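Local coordinates for uncharacterized protein (Staphylococcus aureus subsp. aureus Mu50, PDB 4QPV), which is of unknown function but belongs to the DUF1672 family and adopts a unique fold of kinked-helix-beta-beta-beta repeats, at residues A24-F32 with T158-Q166; Q33-S44 with V72-E80. One frame throughout, in Å; residues are numbered along the deposited sequence. Where two conformers were deposited one is given.

Contact 1: A24-F32 with T158-Q166; sequences ASKYVGQGF and TENAIMKTQ
T158 grips the backbone at Y27 from the N-terminal end of helix 159-165. Its CB lies 3.5 Å from Y27 O. From there the side chain splits. OG1 donates to Y27 O at 2.6 Å and meets it in the carbonyl plane. The same OG1 accepts from A161 N, the capping bond of the helix. With chi1 at 66°, OG1 is tucked back over its own main chain, within reach of both partners. The methyl CG2 stays beside the same carbonyl, 3.3 Å from Y27 O, and also reaches S25 O at 3.4 Å. A water bridges A24 O, Y27 O and T158 N, so Y27 O accepts from both a hydroxyl and a water.

One turn on, A161 CB packs 3.8 Å from Y27 CD2. The V28 and N160 side chains run alongside each other, CB to CB at 3.7 Å. At the far end T165 sits over one face of the F32 ring, with CB 3.9 Å from the centroid and 10° off the normal, a CH-pi contact. T165 OG1 turns back to A161 O, which also accepts from T165 N on the opposite face of its plane. The Y27 hydroxyl bonds to T271 O. The N-cap threonine thus uses its hydroxyl proton, with a bridging water, to hold the loop, and apolar contact takes over at the C-terminal end of the helix.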
loop_
_atom_site.group_PDB
_atom_site.type_symbol
_atom_site.label_atom_id
_atom_site.label_comp_id
_atom_site.label_asym_id
_atom_site.label_seq_id
_atom_site.Cartn_x
_atom_site.Cartn_y
_atom_site.Cartn_z
ATOM N N ALA A 24 7.430 -9.518 -13.678
ATOM C CA ALA A 24 7.217 -8.427 -12.728
ATOM C C ALA A 24 8.255 -7.304 -12.884
ATOM O O ALA A 24 7.906 -6.130 -12.731
ATOM C CB ALA A 24 7.255 -8.956 -11.323
ATOM N N SER A 25 9.506 -7.657 -13.261
ATOM C CA SER A 25 10.585 -6.673 -13.460
ATOM C C SER A 25 10.308 -5.719 -14.644
ATOM O O SER A 25 10.873 -4.630 -14.699
ATOM C CB SER A 25 11.910 -7.399 -13.685
ATOM O OG SER A 25 11.839 -8.159 -14.877
ATOM N N LYS A 26 9.453 -6.118 -15.578
ATOM C CA LYS A 26 9.143 -5.307 -16.740
ATOM C C LYS A 26 7.717 -4.712 -16.673
ATOM O O LYS A 26 7.335 -3.917 -17.540
ATOM C CB LYS A 26 9.346 -6.143 -18.016
ATOM C CG LYS A 26 10.820 -6.496 -18.232
ATOM C CD LYS A 26 11.047 -7.619 -19.216
ATOM C CE LYS A 26 12.492 -8.074 -19.162
ATOM N NZ LYS A 26 12.739 -9.257 -20.027
ATOM N N TYR A 27 6.930 -5.098 -15.665
ATOM C CA TYR A 27 5.571 -4.587 -15.566
ATOM C C TYR A 27 5.541 -3.182 -14.920
ATOM O O TYR A 27 6.024 -3.002 -13.802
ATOM C CB TYR A 27 4.714 -5.569 -14.780
ATOM C CG TYR A 27 3.290 -5.096 -14.578
ATOM C CD1 TYR A 27 2.394 -5.043 -15.643
ATOM C CD2 TYR A 27 2.818 -4.768 -13.307
ATOM C CE1 TYR A 27 1.076 -4.637 -15.460
ATOM C CE2 TYR A 27 1.489 -4.391 -13.106
ATOM C CZ TYR A 27 0.619 -4.350 -14.180
ATOM O OH TYR A 27 -0.692 -3.999 -13.997
ATOM N N VAL A 28 4.986 -2.202 -15.645
ATOM C CA VAL A 28 4.873 -0.822 -15.166
ATOM C C VAL A 28 3.379 -0.390 -15.094
ATOM O O VAL A 28 3.087 0.801 -14.995
ATOM C CB VAL A 28 5.756 0.181 -15.981
ATOM C CG1 VAL A 28 7.249 -0.137 -15.808
ATOM C CG2 VAL A 28 5.361 0.243 -17.468
ATOM N N GLY A 29 2.460 -1.360 -15.097
ATOM C CA GLY A 29 1.029 -1.071 -15.014
ATOM C C GLY A 29 0.289 -1.083 -16.338
ATOM O O GLY A 29 -0.903 -0.751 -16.381
ATOM N N GLN A 30 0.972 -1.479 -17.442
ATOM C CA GLN A 30 0.302 -1.498 -18.756
ATOM C C GLN A 30 -0.801 -2.579 -18.739
ATOM O O GLN A 30 -0.588 -3.673 -18.224
ATOM C CB GLN A 30 1.303 -1.691 -19.929
ATOM C CG GLN A 30 2.126 -2.977 -19.893
ATOM C CD GLN A 30 3.446 -2.824 -19.153
ATOM O OE1 GLN A 30 3.498 -2.609 -17.940
ATOM N NE2 GLN A 30 4.547 -2.997 -19.867
ATOM N N GLY A 31 -1.996 -2.201 -19.165
ATOM C CA GLY A 31 -3.129 -3.119 -19.164
ATOM C C GLY A 31 -3.909 -3.180 -17.862
ATOM O O GLY A 31 -4.933 -3.855 -17.806
ATOM N N PHE A 32 -3.455 -2.467 -16.798
ATOM C CA PHE A 32 -4.169 -2.461 -15.516
ATOM C C PHE A 32 -5.582 -1.954 -15.700
ATOM O O PHE A 32 -5.798 -0.858 -16.244
ATOM C CB PHE A 32 -3.439 -1.625 -14.446
ATOM C CG PHE A 32 -4.219 -1.457 -13.152
ATOM C CD1 PHE A 32 -4.528 -2.556 -12.359
ATOM C CD2 PHE A 32 -4.644 -0.199 -12.736
ATOM C CE1 PHE A 32 -5.222 -2.397 -11.150
ATOM C CE2 PHE A 32 -5.335 -0.038 -11.538
ATOM C CZ PHE A 32 -5.638 -1.140 -10.754
ATOM N N THR A 158 7.952 -2.966 -9.925
ATOM C CA THR A 158 8.593 -1.720 -10.344
ATOM C C THR A 158 7.917 -0.562 -9.585
ATOM O O THR A 158 6.771 -0.699 -9.111
ATOM C CB THR A 158 8.470 -1.480 -11.862
ATOM O OG1 THR A 158 7.074 -1.267 -12.183
ATOM C CG2 THR A 158 9.085 -2.610 -12.696
ATOM N N GLU A 159 8.593 0.586 -9.523
ATOM C CA GLU A 159 8.030 1.765 -8.877
ATOM C C GLU A 159 6.746 2.199 -9.609
ATOM O O GLU A 159 5.764 2.546 -8.950
ATOM C CB GLU A 159 9.066 2.907 -8.828
ATOM C CG GLU A 159 10.220 2.620 -7.881
ATOM C CD GLU A 159 11.125 3.801 -7.577
ATOM O OE1 GLU A 159 10.733 4.647 -6.741
ATOM O OE2 GLU A 159 12.238 3.864 -8.148
ATOM N N ASN A 160 6.719 2.143 -10.958
ATOM C CA ASN A 160 5.515 2.543 -11.700
ATOM C C ASN A 160 4.342 1.633 -11.399
ATOM O O ASN A 160 3.222 2.117 -11.233
ATOM C CB ASN A 160 5.757 2.567 -13.196
ATOM C CG ASN A 160 6.359 3.844 -13.690
ATOM O OD1 ASN A 160 7.411 3.845 -14.318
ATOM N ND2 ASN A 160 5.701 4.954 -13.419
ATOM N N ALA A 161 4.607 0.311 -11.296
ATOM C CA ALA A 161 3.537 -0.641 -11.001
ATOM C C ALA A 161 2.894 -0.329 -9.643
ATOM O O ALA A 161 1.668 -0.307 -9.556
ATOM C CB ALA A 161 4.081 -2.073 -11.013
ATOM N N ILE A 162 3.701 -0.065 -8.596
ATOM C CA ILE A 162 3.096 0.186 -7.273
ATOM C C ILE A 162 2.349 1.544 -7.249
ATOM O O ILE A 162 1.292 1.644 -6.620
ATOM C CB ILE A 162 4.109 0.063 -6.097
ATOM C CG1 ILE A 162 5.179 1.150 -6.131
ATOM C CG2 ILE A 162 4.741 -1.369 -5.995
ATOM C CD1 ILE A 162 6.063 1.217 -4.900
HETATM N N MSE A 163 2.887 2.551 -7.948
HETATM C CA MSE A 163 2.262 3.883 -7.966
HETATM C C MSE A 163 0.928 3.866 -8.711
HETATM O O MSE A 163 -0.046 4.463 -8.227
HETATM C CB MSE A 163 3.206 4.927 -8.585
HETATM C CG MSE A 163 4.358 5.306 -7.661
HETATM SE SE MSE A 163 3.792 6.027 -5.909
HETATM C CE MSE A 163 4.867 4.881 -4.869
ATOM N N LYS A 164 0.844 3.153 -9.822
ATOM C CA LYS A 164 -0.378 3.131 -10.627
ATOM C C LYS A 164 -1.393 2.044 -10.313
ATOM O O LYS A 164 -2.549 2.184 -10.746
ATOM C CB LYS A 164 0.029 3.010 -12.097
ATOM C CG LYS A 164 0.774 4.252 -12.572
ATOM C CD LYS A 164 1.185 4.200 -14.016
ATOM C CE LYS A 164 2.017 5.428 -14.339
ATOM N NZ LYS A 164 1.869 5.841 -15.761
ATOM N N THR A 165 -0.985 0.934 -9.645
ATOM C CA THR A 165 -1.919 -0.192 -9.532
ATOM C C THR A 165 -2.227 -0.666 -8.115
ATOM O O THR A 165 -3.061 -1.565 -7.961
ATOM C CB THR A 165 -1.398 -1.394 -10.361
ATOM O OG1 THR A 165 -0.310 -2.059 -9.697
ATOM C CG2 THR A 165 -0.998 -1.017 -11.794
ATOM N N GLN A 166 -1.539 -0.133 -7.101
ATOM C CA GLN A 166 -1.710 -0.617 -5.723
ATOM C C GLN A 166 -2.313 0.467 -4.846
ATOM O O GLN A 166 -2.116 1.660 -5.114
ATOM C CB GLN A 166 -0.359 -1.118 -5.160
ATOM C CG GLN A 166 0.328 -2.191 -6.069
ATOM C CD GLN A 166 -0.451 -3.496 -6.158
ATOM O OE1 GLN A 166 -0.831 -4.107 -5.151
ATOM N NE2 GLN A 166 -0.700 -3.961 -7.375
HETATM O O HOH W 1 6.125 -4.667 -11.515
#

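Contact 2: Q33-S44 with V72-E80; sequences QPPAEKDAIEFS and VVGSGDGVE
A36 and G76 form a single beta bridge where the segment leading into helix 38-46 meets the hairpin turn S75-G78. G76 N donates to P35 O at 2.8 Å, nearly straight at 171° and on a lone pair. E37 N returns a bond to G76 O at 3.0 Å. The turn is type II', with G76 at positive phi.

The tight part lies just behind this bridge. A36 CB is 3.5 Å from G74 C. G74 has no side chain, and the helix backbone at A40 and I41 comes down directly onto its CA. A40 O lies 3.7 Å from G74 CA. A40 CB fits into the turn, 3.3 Å from G78 O. S44 CB lies 3.5 Å from V73 C. With S44 chi1 at 76°, OG folds back to bond I41 O within the helix and leaves CB facing the strand. V79 CG1 touches S44 CB and, at the edge of the F43 ring near its plane, CD2. P34 CD meets V73 CG2 at 3.8 Å, the two side chains crossing at about a right angle. I51 of helix 48-63 touches F43, V72 and V79.

The outer side is looser and wetter. One water joins P35 O to S75 OG. Another links D39 OD2 to D77 O, and D39 also forms a salt bridge with K100. The axes of helix 38-44 and strand 72-75 run nearly antiparallel, at 163° and 6.1 Å. The close approach is consistent with the small residues at the interface: G74 CA faces the backbone of A40 and I41, while A36, A40 and S44 offer short side chains. Direct hydrogen bonds and water hold the exposed turn.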
loop_
_atom_site.group_PDB
_atom_site.type_symbol
_atom_site.label_atom_id
_atom_site.label_comp_id
_atom_site.label_asym_id
_atom_site.label_seq_id
_atom_site.Cartn_x
_atom_site.Cartn_y
_atom_site.Cartn_z
ATOM N N GLN A 33 -6.558 -2.771 -15.303
ATOM C CA GLN A 33 -7.962 -2.386 -15.451
ATOM C C GLN A 33 -8.863 -3.083 -14.443
ATOM O O GLN A 33 -9.216 -4.241 -14.662
ATOM C CB GLN A 33 -8.477 -2.695 -16.887
ATOM C CG GLN A 33 -9.917 -2.218 -17.192
ATOM C CD GLN A 33 -10.111 -0.754 -16.842
ATOM O OE1 GLN A 33 -10.732 -0.399 -15.833
ATOM N NE2 GLN A 33 -9.497 0.113 -17.608
ATOM N N PRO A 34 -9.335 -2.380 -13.392
ATOM C CA PRO A 34 -10.345 -2.981 -12.503
ATOM C C PRO A 34 -11.641 -3.316 -13.270
ATOM O O PRO A 34 -11.897 -2.729 -14.335
ATOM C CB PRO A 34 -10.581 -1.876 -11.453
ATOM C CG PRO A 34 -9.312 -1.057 -11.470
ATOM C CD PRO A 34 -9.001 -1.009 -12.944
ATOM N N PRO A 35 -12.480 -4.272 -12.783
ATOM C CA PRO A 35 -13.748 -4.561 -13.489
ATOM C C PRO A 35 -14.515 -3.256 -13.769
ATOM O O PRO A 35 -14.699 -2.458 -12.845
ATOM C CB PRO A 35 -14.484 -5.477 -12.510
ATOM C CG PRO A 35 -13.407 -6.131 -11.708
ATOM C CD PRO A 35 -12.359 -5.069 -11.541
ATOM N N ALA A 36 -14.860 -2.997 -15.056
ATOM C CA ALA A 36 -15.520 -1.742 -15.466
ATOM C C ALA A 36 -16.194 -1.792 -16.842
ATOM O O ALA A 36 -15.821 -2.605 -17.690
ATOM C CB ALA A 36 -14.474 -0.622 -15.493
ATOM N N GLU A 37 -17.169 -0.866 -17.059
ATOM C CA GLU A 37 -17.871 -0.718 -18.331
ATOM C C GLU A 37 -17.010 0.047 -19.306
ATOM O O GLU A 37 -16.224 0.889 -18.875
ATOM C CB GLU A 37 -19.216 0.005 -18.133
ATOM C CG GLU A 37 -20.326 -0.920 -17.677
ATOM C CD GLU A 37 -20.612 -2.071 -18.623
ATOM O OE1 GLU A 37 -21.453 -1.901 -19.534
ATOM O OE2 GLU A 37 -19.994 -3.146 -18.453
ATOM N N LYS A 38 -17.171 -0.220 -20.625
ATOM C CA LYS A 38 -16.406 0.474 -21.664
ATOM C C LYS A 38 -16.642 1.987 -21.561
ATOM O O LYS A 38 -15.700 2.758 -21.702
ATOM C CB LYS A 38 -16.781 -0.037 -23.067
ATOM C CG LYS A 38 -16.293 -1.448 -23.376
ATOM C CD LYS A 38 -16.836 -1.921 -24.715
ATOM C CE LYS A 38 -16.448 -3.342 -25.030
ATOM N NZ LYS A 38 -16.984 -3.765 -26.350
ATOM N N ASP A 39 -17.908 2.395 -21.302
ATOM C CA ASP A 39 -18.381 3.770 -21.138
ATOM C C ASP A 39 -17.675 4.446 -19.947
ATOM O O ASP A 39 -17.296 5.613 -20.049
ATOM C CB ASP A 39 -19.913 3.755 -20.936
ATOM C CG ASP A 39 -20.511 5.071 -20.492
ATOM O OD1 ASP A 39 -20.673 5.971 -21.350
ATOM O OD2 ASP A 39 -20.831 5.199 -19.291
ATOM N N ALA A 40 -17.521 3.712 -18.829
ATOM C CA ALA A 40 -16.844 4.183 -17.613
ATOM C C ALA A 40 -15.351 4.419 -17.880
ATOM O O ALA A 40 -14.809 5.451 -17.478
ATOM C CB ALA A 40 -17.040 3.176 -16.487
ATOM N N ILE A 41 -14.688 3.468 -18.584
ATOM C CA ILE A 41 -13.276 3.578 -18.976
ATOM C C ILE A 41 -13.093 4.821 -19.862
ATOM O O ILE A 41 -12.226 5.641 -19.577
ATOM C CB ILE A 41 -12.805 2.274 -19.697
ATOM C CG1 ILE A 41 -12.766 1.094 -18.704
ATOM C CG2 ILE A 41 -11.432 2.478 -20.386
ATOM C CD1 ILE A 41 -12.637 -0.341 -19.406
ATOM N N GLU A 42 -13.929 4.985 -20.903
ATOM C CA GLU A 42 -13.842 6.164 -21.767
ATOM C C GLU A 42 -14.074 7.462 -20.966
ATOM O O GLU A 42 -13.359 8.447 -21.191
ATOM C CB GLU A 42 -14.834 6.053 -22.947
ATOM C CG GLU A 42 -14.902 7.285 -23.831
ATOM C CD GLU A 42 -13.777 7.595 -24.805
ATOM O OE1 GLU A 42 -12.681 6.993 -24.700
ATOM O OE2 GLU A 42 -14.002 8.463 -25.682
ATOM N N PHE A 43 -15.039 7.452 -20.019
ATOM C CA PHE A 43 -15.332 8.621 -19.168
ATOM C C PHE A 43 -14.089 9.045 -18.360
ATOM O O PHE A 43 -13.774 10.241 -18.297
ATOM C CB PHE A 43 -16.519 8.334 -18.217
ATOM C CG PHE A 43 -16.994 9.544 -17.434
ATOM C CD1 PHE A 43 -17.945 10.404 -17.966
ATOM C CD2 PHE A 43 -16.480 9.823 -16.169
ATOM C CE1 PHE A 43 -18.384 11.525 -17.244
ATOM C CE2 PHE A 43 -16.920 10.937 -15.450
ATOM C CZ PHE A 43 -17.869 11.783 -15.994
ATOM N N SER A 44 -13.377 8.066 -17.760
ATOM C CA SER A 44 -12.183 8.321 -16.950
ATOM C C SER A 44 -11.089 9.050 -17.762
ATOM O O SER A 44 -10.341 9.846 -17.207
ATOM C CB SER A 44 -11.629 7.014 -16.380
ATOM O OG SER A 44 -10.941 6.248 -17.353
ATOM N N VAL A 72 -6.119 7.378 -12.920
ATOM C CA VAL A 72 -7.567 7.552 -12.965
ATOM C C VAL A 72 -8.102 6.499 -13.900
ATOM O O VAL A 72 -7.703 6.457 -15.075
ATOM C CB VAL A 72 -7.993 8.987 -13.374
ATOM C CG1 VAL A 72 -9.506 9.066 -13.562
ATOM C CG2 VAL A 72 -7.520 10.016 -12.343
ATOM N N VAL A 73 -8.996 5.635 -13.395
ATOM C CA VAL A 73 -9.494 4.535 -14.227
ATOM C C VAL A 73 -10.999 4.389 -14.164
ATOM O O VAL A 73 -11.625 4.880 -13.229
ATOM C CB VAL A 73 -8.827 3.175 -13.814
ATOM C CG1 VAL A 73 -7.313 3.182 -14.050
ATOM C CG2 VAL A 73 -9.167 2.768 -12.367
ATOM N N GLY A 74 -11.557 3.662 -15.137
ATOM C CA GLY A 74 -12.952 3.242 -15.107
ATOM C C GLY A 74 -13.042 2.161 -14.029
ATOM O O GLY A 74 -12.105 1.372 -13.870
ATOM N N SER A 75 -14.128 2.141 -13.236
ATOM C CA SER A 75 -14.333 1.140 -12.180
ATOM C C SER A 75 -15.833 0.976 -11.980
ATOM O O SER A 75 -16.505 1.947 -11.620
ATOM C CB SER A 75 -13.629 1.562 -10.890
ATOM O OG SER A 75 -13.698 0.536 -9.917
ATOM N N GLY A 76 -16.354 -0.223 -12.281
ATOM C CA GLY A 76 -17.788 -0.506 -12.233
ATOM C C GLY A 76 -18.460 0.342 -13.285
ATOM O O GLY A 76 -18.005 0.360 -14.436
ATOM N N ASP A 77 -19.482 1.126 -12.893
ATOM C CA ASP A 77 -20.123 2.037 -13.844
ATOM C C ASP A 77 -19.621 3.479 -13.592
ATOM O O ASP A 77 -20.123 4.431 -14.195
ATOM C CB ASP A 77 -21.676 1.940 -13.800
ATOM C CG ASP A 77 -22.384 2.450 -12.556
ATOM O OD1 ASP A 77 -21.732 2.541 -11.486
ATOM O OD2 ASP A 77 -23.603 2.705 -12.637
ATOM N N GLY A 78 -18.644 3.611 -12.697
ATOM C CA GLY A 78 -18.032 4.892 -12.369
ATOM C C GLY A 78 -16.541 4.924 -12.621
ATOM O O GLY A 78 -16.033 4.336 -13.582
ATOM N N VAL A 79 -15.831 5.639 -11.771
ATOM C CA VAL A 79 -14.386 5.808 -11.908
ATOM C C VAL A 79 -13.722 5.554 -10.559
ATOM O O VAL A 79 -14.401 5.414 -9.531
ATOM C CB VAL A 79 -14.010 7.208 -12.474
ATOM C CG1 VAL A 79 -14.600 7.415 -13.875
ATOM C CG2 VAL A 79 -14.446 8.335 -11.521
ATOM N N GLU A 80 -12.404 5.496 -10.577
ATOM C CA GLU A 80 -11.588 5.283 -9.383
ATOM C C GLU A 80 -10.280 6.050 -9.522
ATOM O O GLU A 80 -9.668 6.028 -10.591
ATOM C CB GLU A 80 -11.335 3.795 -9.169
ATOM C CG GLU A 80 -10.609 3.465 -7.868
ATOM C CD GLU A 80 -10.593 1.977 -7.593
ATOM O OE1 GLU A 80 -11.137 1.205 -8.419
ATOM O OE2 GLU A 80 -10.044 1.581 -6.542
HETATM O O HOH W 2 -14.395 -2.309 -10.088
HETATM O O HOH W 3 -20.401 3.996 -16.960
HETATM O O HOH W 4 -7.107 8.544 -16.954
#

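In the fold
The two contacts follow each other along the chain. F32 ends the first segment of contact 1 and Q33 begins that of contact 2. Their centres are about 18 Å apart, and both segments of contact 2 fall in the chain between the two segments of contact 1. Contact 1 lies about 13 Å from the centre of the chain, contact 2 about 21 Å. The three-stranded sheet 67-75, 78-87, 90-98 relates to both: its first hairpin supplies one side of contact 2, while F82 on its middle strand meets the F32 ring of contact 1. N71 bonds K164 O, and T70 bonds M163 O. P274 touches Y27, F32 and T165, and R273 bonds Q33 O. No active site is known.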